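Local coordinates for protein lysine/ornithine decarboxylase (Vibrio vulnificus, PDB 2PLJ) that decarboxylates lysine and ornithine, probably with the help of pyridoxal phosphate, releasing cadaverine and putrescine, at residues L58-D63 against T404-E409; T342-G347 against K373-D378. All blocks are in the same frame, centred on the assembly; numbering follows the deposited sequence.

Contact 1 of 2, residues L58-D63 against T404-E409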
loop_
_atom_site.group_PDB
_atom_site.type_symbol
_atom_site.label_atom_id
_atom_site.label_comp_id
_atom_site.label_asym_id
_atom_site.label_seq_id
_atom_site.Cartn_x
_atom_site.Cartn_y
_atom_site.Cartn_z
ATOM N N LEU A 58 9.103 0.015 14.459
ATOM C CA LEU A 58 8.229 -1.082 14.853
ATOM C C LEU A 58 9.050 -1.968 15.814
ATOM O O LEU A 58 10.096 -2.497 15.425
ATOM C CB LEU A 58 7.801 -1.870 13.623
ATOM C CG LEU A 58 6.880 -1.102 12.673
ATOM C CD1 LEU A 58 6.795 -1.834 11.363
ATOM C CD2 LEU A 58 5.471 -0.992 13.254
ATOM N N LEU A 59 8.592 -2.097 17.056
ATOM C CA LEU A 59 9.307 -2.890 18.053
ATOM C C LEU A 59 8.732 -4.308 18.069
ATOM O O LEU A 59 7.578 -4.509 18.444
ATOM C CB LEU A 59 9.245 -2.246 19.448
ATOM C CG LEU A 59 9.669 -0.768 19.512
ATOM C CD1 LEU A 59 9.571 -0.275 20.958
ATOM C CD2 LEU A 59 11.096 -0.594 18.937
ATOM N N LEU A 60 9.544 -5.262 17.658
ATOM C CA LEU A 60 9.133 -6.663 17.579
ATOM C C LEU A 60 9.665 -7.436 18.786
ATOM O O LEU A 60 10.878 -7.520 19.023
ATOM C CB LEU A 60 9.687 -7.274 16.287
ATOM C CG LEU A 60 9.677 -8.813 16.212
ATOM C CD1 LEU A 60 8.192 -9.286 16.223
ATOM C CD2 LEU A 60 10.410 -9.263 14.926
ATOM N N ASP A 61 8.737 -7.994 19.553
ATOM C CA ASP A 61 9.124 -8.709 20.774
ATOM C C ASP A 61 8.973 -10.217 20.530
ATOM O O ASP A 61 7.836 -10.754 20.490
ATOM C CB ASP A 61 8.261 -8.254 21.961
ATOM C CG ASP A 61 8.664 -8.933 23.283
ATOM O OD1 ASP A 61 9.564 -9.811 23.259
ATOM O OD2 ASP A 61 8.054 -8.594 24.336
ATOM N N CYS A 62 10.111 -10.920 20.350
ATOM C CA CYS A 62 10.073 -12.381 20.089
ATOM C C CYS A 62 9.444 -13.214 21.216
ATOM O O CYS A 62 9.000 -14.330 20.985
ATOM C CB CYS A 62 11.469 -12.920 19.781
ATOM S SG CYS A 62 12.081 -12.187 18.230
ATOM N N ASP A 63 9.445 -12.683 22.433
ATOM C CA ASP A 63 8.777 -13.379 23.556
ATOM C C ASP A 63 7.287 -13.515 23.251
ATOM O O ASP A 63 6.645 -14.532 23.575
ATOM C CB ASP A 63 8.968 -12.584 24.856
ATOM C CG ASP A 63 10.368 -12.712 25.429
ATOM O OD1 ASP A 63 11.053 -13.749 25.206
ATOM O OD2 ASP A 63 10.756 -11.780 26.165
ATOM N N THR A 404 12.037 -1.839 11.648
ATOM C CA THR A 404 11.690 -2.833 12.658
ATOM C C THR A 404 12.903 -3.154 13.545
ATOM O O THR A 404 13.999 -3.418 13.047
ATOM C CB THR A 404 11.113 -4.112 11.994
ATOM O OG1 THR A 404 9.843 -3.810 11.378
ATOM C CG2 THR A 404 10.866 -5.215 13.018
ATOM N N ILE A 405 12.696 -3.129 14.853
ATOM C CA ILE A 405 13.758 -3.473 15.803
ATOM C C ILE A 405 13.360 -4.791 16.481
ATOM O O ILE A 405 12.335 -4.845 17.162
ATOM C CB ILE A 405 13.963 -2.389 16.888
ATOM C CG1 ILE A 405 14.143 -0.985 16.261
ATOM C CG2 ILE A 405 15.171 -2.781 17.748
ATOM C CD1 ILE A 405 15.301 -0.901 15.282
ATOM N N ALA A 406 14.158 -5.846 16.276
ATOM C CA ALA A 406 13.801 -7.184 16.786
ATOM C C ALA A 406 14.466 -7.374 18.140
ATOM O O ALA A 406 15.716 -7.255 18.267
ATOM C CB ALA A 406 14.247 -8.284 15.812
ATOM N N LEU A 407 13.638 -7.713 19.123
ATOM C CA LEU A 407 14.058 -7.905 20.512
ATOM C C LEU A 407 13.812 -9.323 21.027
ATOM O O LEU A 407 12.841 -9.999 20.620
ATOM C CB LEU A 407 13.285 -6.928 21.430
ATOM C CG LEU A 407 13.152 -5.462 20.978
ATOM C CD1 LEU A 407 12.096 -4.723 21.799
ATOM C CD2 LEU A 407 14.487 -4.810 21.110
ATOM N N ASN A 408 14.699 -9.778 21.919
ATOM C CA ASN A 408 14.446 -11.011 22.687
ATOM C C ASN A 408 14.415 -12.284 21.856
ATOM O O ASN A 408 13.819 -13.286 22.289
ATOM C CB ASN A 408 13.165 -10.905 23.541
ATOM C CG ASN A 408 13.174 -9.708 24.469
ATOM O OD1 ASN A 408 14.222 -9.346 25.044
ATOM N ND2 ASN A 408 12.018 -9.052 24.606
ATOM N N GLU A 409 15.081 -12.283 20.694
ATOM C CA GLU A 409 15.147 -13.520 19.900
ATOM C C GLU A 409 15.700 -14.684 20.710
ATOM O O GLU A 409 15.113 -15.780 20.729
ATOM C CB GLU A 409 15.955 -13.377 18.604
ATOM C CG GLU A 409 15.895 -14.677 17.759
ATOM C CD GLU A 409 16.657 -14.598 16.455
ATOM O OE1 GLU A 409 17.157 -13.516 16.098
ATOM O OE2 GLU A 409 16.731 -15.627 15.757
#
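Asp61 OD1 is gripped by two N-H groups from opposite faces of its carboxylate: Asn408 ND2 at 2.9 Å from segment 404-409, and Asp63 N. Asp61 is the N-cap residue of helix 62-75, and the bond from Asp63 N is its capping bond. Asp61 also ends strand 57-61, which pairs in parallel with strand 403-407 in the beta-barrel part of this barrel-fold decarboxylase, so an early strand and the last strand of the chain lie side by side. The bond from Asn408 is almost straight (174°) and lies in its amide plane, yet meets OD1 from well above the carboxylate; Asp61 CG is anti to the backbone N (chi1 -178°), which swings the carboxylate forward toward the start of the helix. Backbone bonds join the strands, from Ile405 N to Leu58 O (2.7 Å) through to Cys62 N to Leu407 O (2.9 Å) at the first turn of the helix. Leu59 and Ile405 lie side by side, pointing the same way toward helix 40-53. On the other face, Leu60 CD2 meets Ala406 CB at 4.1 Å, and Leu60 also touches Val93 of helix 91-100. Arg66 pairs with Asp63 and Arg95 with Glu409. Cys62 SG rests 3.7 Å from Glu409 CA.

Contact 2 of 2, residues T342-G347 against K373-D378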
loop_
_atom_site.group_PDB
_atom_site.type_symbol
_atom_site.label_atom_id
_atom_site.label_comp_id
_atom_site.label_asym_id
_atom_site.label_seq_id
_atom_site.Cartn_x
_atom_site.Cartn_y
_atom_site.Cartn_z
ATOM N N THR A 342 -0.274 7.691 23.810
ATOM C CA THR A 342 0.858 8.603 23.782
ATOM C C THR A 342 1.637 8.374 25.058
ATOM O O THR A 342 1.077 7.888 26.047
ATOM C CB THR A 342 0.375 10.078 23.720
ATOM O OG1 THR A 342 -0.563 10.315 24.779
ATOM C CG2 THR A 342 -0.294 10.337 22.383
ATOM N N ILE A 343 2.928 8.686 25.032
ATOM C CA ILE A 343 3.725 8.631 26.262
ATOM C C ILE A 343 3.225 9.717 27.200
ATOM O O ILE A 343 2.959 9.440 28.376
ATOM C CB ILE A 343 5.246 8.704 25.991
ATOM C CG1 ILE A 343 5.710 7.419 25.278
ATOM C CG2 ILE A 343 6.039 8.923 27.319
ATOM C CD1 ILE A 343 7.106 7.505 24.690
ATOM N N LYS A 344 3.047 10.923 26.657
ATOM C CA LYS A 344 2.477 12.052 27.418
ATOM C C LYS A 344 1.077 11.717 27.911
ATOM O O LYS A 344 0.218 11.301 27.129
ATOM C CB LYS A 344 2.429 13.312 26.563
ATOM C CG LYS A 344 3.788 13.923 26.334
ATOM C CD LYS A 344 3.752 15.433 26.463
ATOM C CE LYS A 344 5.164 15.973 26.413
ATOM N NZ LYS A 344 5.240 17.199 25.581
ATOM N N GLN A 345 0.870 11.877 29.216
ATOM C CA GLN A 345 -0.408 11.559 29.853
ATOM C C GLN A 345 -0.769 12.638 30.873
ATOM O O GLN A 345 0.113 13.291 31.434
ATOM C CB GLN A 345 -0.337 10.187 30.540
ATOM C CG GLN A 345 -0.248 8.987 29.582
ATOM C CD GLN A 345 -1.560 8.714 28.860
ATOM O OE1 GLN A 345 -2.636 8.752 29.472
ATOM N NE2 GLN A 345 -1.482 8.433 27.557
ATOM N N GLY A 346 -2.064 12.832 31.097
ATOM C CA GLY A 346 -2.532 13.782 32.108
ATOM C C GLY A 346 -2.751 15.194 31.593
ATOM O O GLY A 346 -2.262 15.579 30.529
ATOM N N GLY A 347 -3.497 15.981 32.356
ATOM C CA GLY A 347 -3.892 17.309 31.897
ATOM C C GLY A 347 -5.034 17.261 30.893
ATOM O O GLY A 347 -5.688 16.238 30.715
ATOM N N LYS A 373 -2.141 17.738 24.878
ATOM C CA LYS A 373 -1.348 18.583 23.993
ATOM C C LYS A 373 0.052 17.984 23.794
ATOM O O LYS A 373 0.762 17.715 24.765
ATOM C CB LYS A 373 -1.254 20.023 24.527
ATOM C CG LYS A 373 -0.396 20.967 23.687
ATOM C CD LYS A 373 -0.912 21.099 22.245
ATOM C CE LYS A 373 -0.154 22.170 21.451
ATOM N NZ LYS A 373 1.315 21.928 21.243
ATOM N N LEU A 374 0.409 17.765 22.531
ATOM C CA LEU A 374 1.724 17.240 22.168
ATOM C C LEU A 374 2.603 18.305 21.531
ATOM O O LEU A 374 2.109 19.172 20.804
ATOM C CB LEU A 374 1.563 16.099 21.168
ATOM C CG LEU A 374 0.657 14.943 21.601
ATOM C CD1 LEU A 374 0.589 13.956 20.448
ATOM C CD2 LEU A 374 1.175 14.304 22.891
ATOM N N ASN A 375 3.902 18.228 21.810
ATOM C CA ASN A 375 4.913 19.020 21.116
ATOM C C ASN A 375 5.462 18.259 19.905
ATOM O O ASN A 375 5.423 17.011 19.866
ATOM C CB ASN A 375 6.079 19.301 22.060
ATOM C CG ASN A 375 5.672 20.118 23.273
ATOM O OD1 ASN A 375 6.072 19.810 24.391
ATOM N ND2 ASN A 375 4.888 21.159 23.057
ATOM N N ASN A 376 6.021 18.989 18.940
ATOM C CA ASN A 376 6.740 18.311 17.863
ATOM C C ASN A 376 7.808 17.430 18.484
ATOM O O ASN A 376 8.464 17.826 19.479
ATOM C CB ASN A 376 7.380 19.298 16.879
ATOM C CG ASN A 376 6.350 20.155 16.146
ATOM O OD1 ASN A 376 5.144 19.853 16.139
ATOM N ND2 ASN A 376 6.824 21.236 15.531
ATOM N N GLY A 377 7.965 16.249 17.893
ATOM C CA GLY A 377 8.857 15.207 18.397
ATOM C C GLY A 377 8.238 14.254 19.410
ATOM O O GLY A 377 8.824 13.192 19.686
ATOM N N ASP A 378 7.073 14.596 19.973
ATOM C CA ASP A 378 6.390 13.665 20.901
ATOM C C ASP A 378 5.921 12.385 20.196
ATOM O O ASP A 378 5.678 12.387 18.989
ATOM C CB ASP A 378 5.208 14.313 21.620
ATOM C CG ASP A 378 5.647 15.181 22.817
ATOM O OD1 ASP A 378 6.794 14.996 23.305
ATOM O OD2 ASP A 378 4.841 16.023 23.270
#
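Lys344 reaches from the loop between strands 340-342 and 349-355 to the type II beta turn of Asn375 to Asp378, where its amine forms a salt bridge with Asp378. Its CB starts against Leu374, 4.0 Å from the methyl CD2. CG and CD then run past the acid, CD lying 3.4 Å from Asp378 OD2, and CE comes nearer still. NZ ends the path 2.6 Å from Asp378 OD2, on the syn lone pair of that oxygen, and 3.0 Å from Asn375 OD1. The chain bends at chi2 (-138°) and at chi4 (138°), and the two side chains cross at about a right angle, the lysine passing over the end of the acid before its amine closes on it. Asp378 OD2 has a second donor, the backbone N of Asn375 at 2.8 Å, which arrives from above the carboxylate plane. The same oxygen therefore ties the two ends of the turn together and links it to the other loop; the turn is also closed by the backbone bond from Asp378 N to Asn375 O. The two donors would be expected to stabilise the negative charge. Beside the lysine stem, Thr342 CG2 touches Leu374 CD1, while Thr342 OG1 gives its proton to Lys344 O at 2.7 Å, a bond within the loop that lies in the carbonyl plane. The apolar contacts continue into the sheet: Thr342 touches Leu371 and Pro372, and Leu374 packs on Val306 of strand 300-312. Asn376, at the corner of the turn, bonds to Asn154 of the second subunit. Both loops thus join strands of the sheet, at strand ends, with Ile343 turned onto helix 40-53 and Lys373 resting against Ile316 and Tyr318 of strand 315-320.

Contact 2 lies within the loop of chain closed by contact 1; contact 1 pairs two strands of the mixed sheet, and contact 2 joins loops between other strands of it. Their centres are 25 Å apart and their nearest atoms about 9 Å. Strand 300-312 bridges them, pairing with strand 57-61 and with strand 379-382, which directly follows contact 2, while helix 40-53 receives side chains from both. Contact 1 is buried, its centre about 16 Å from the centre of the chain; contact 2 is partly buried, its centre about 32 Å from it, and its turn reaches the second subunit. The fifteen residues lining the pocket of the putrescine-pyridoxal phosphate adduct all fall between 84 and 388, outside contact 1's two segments.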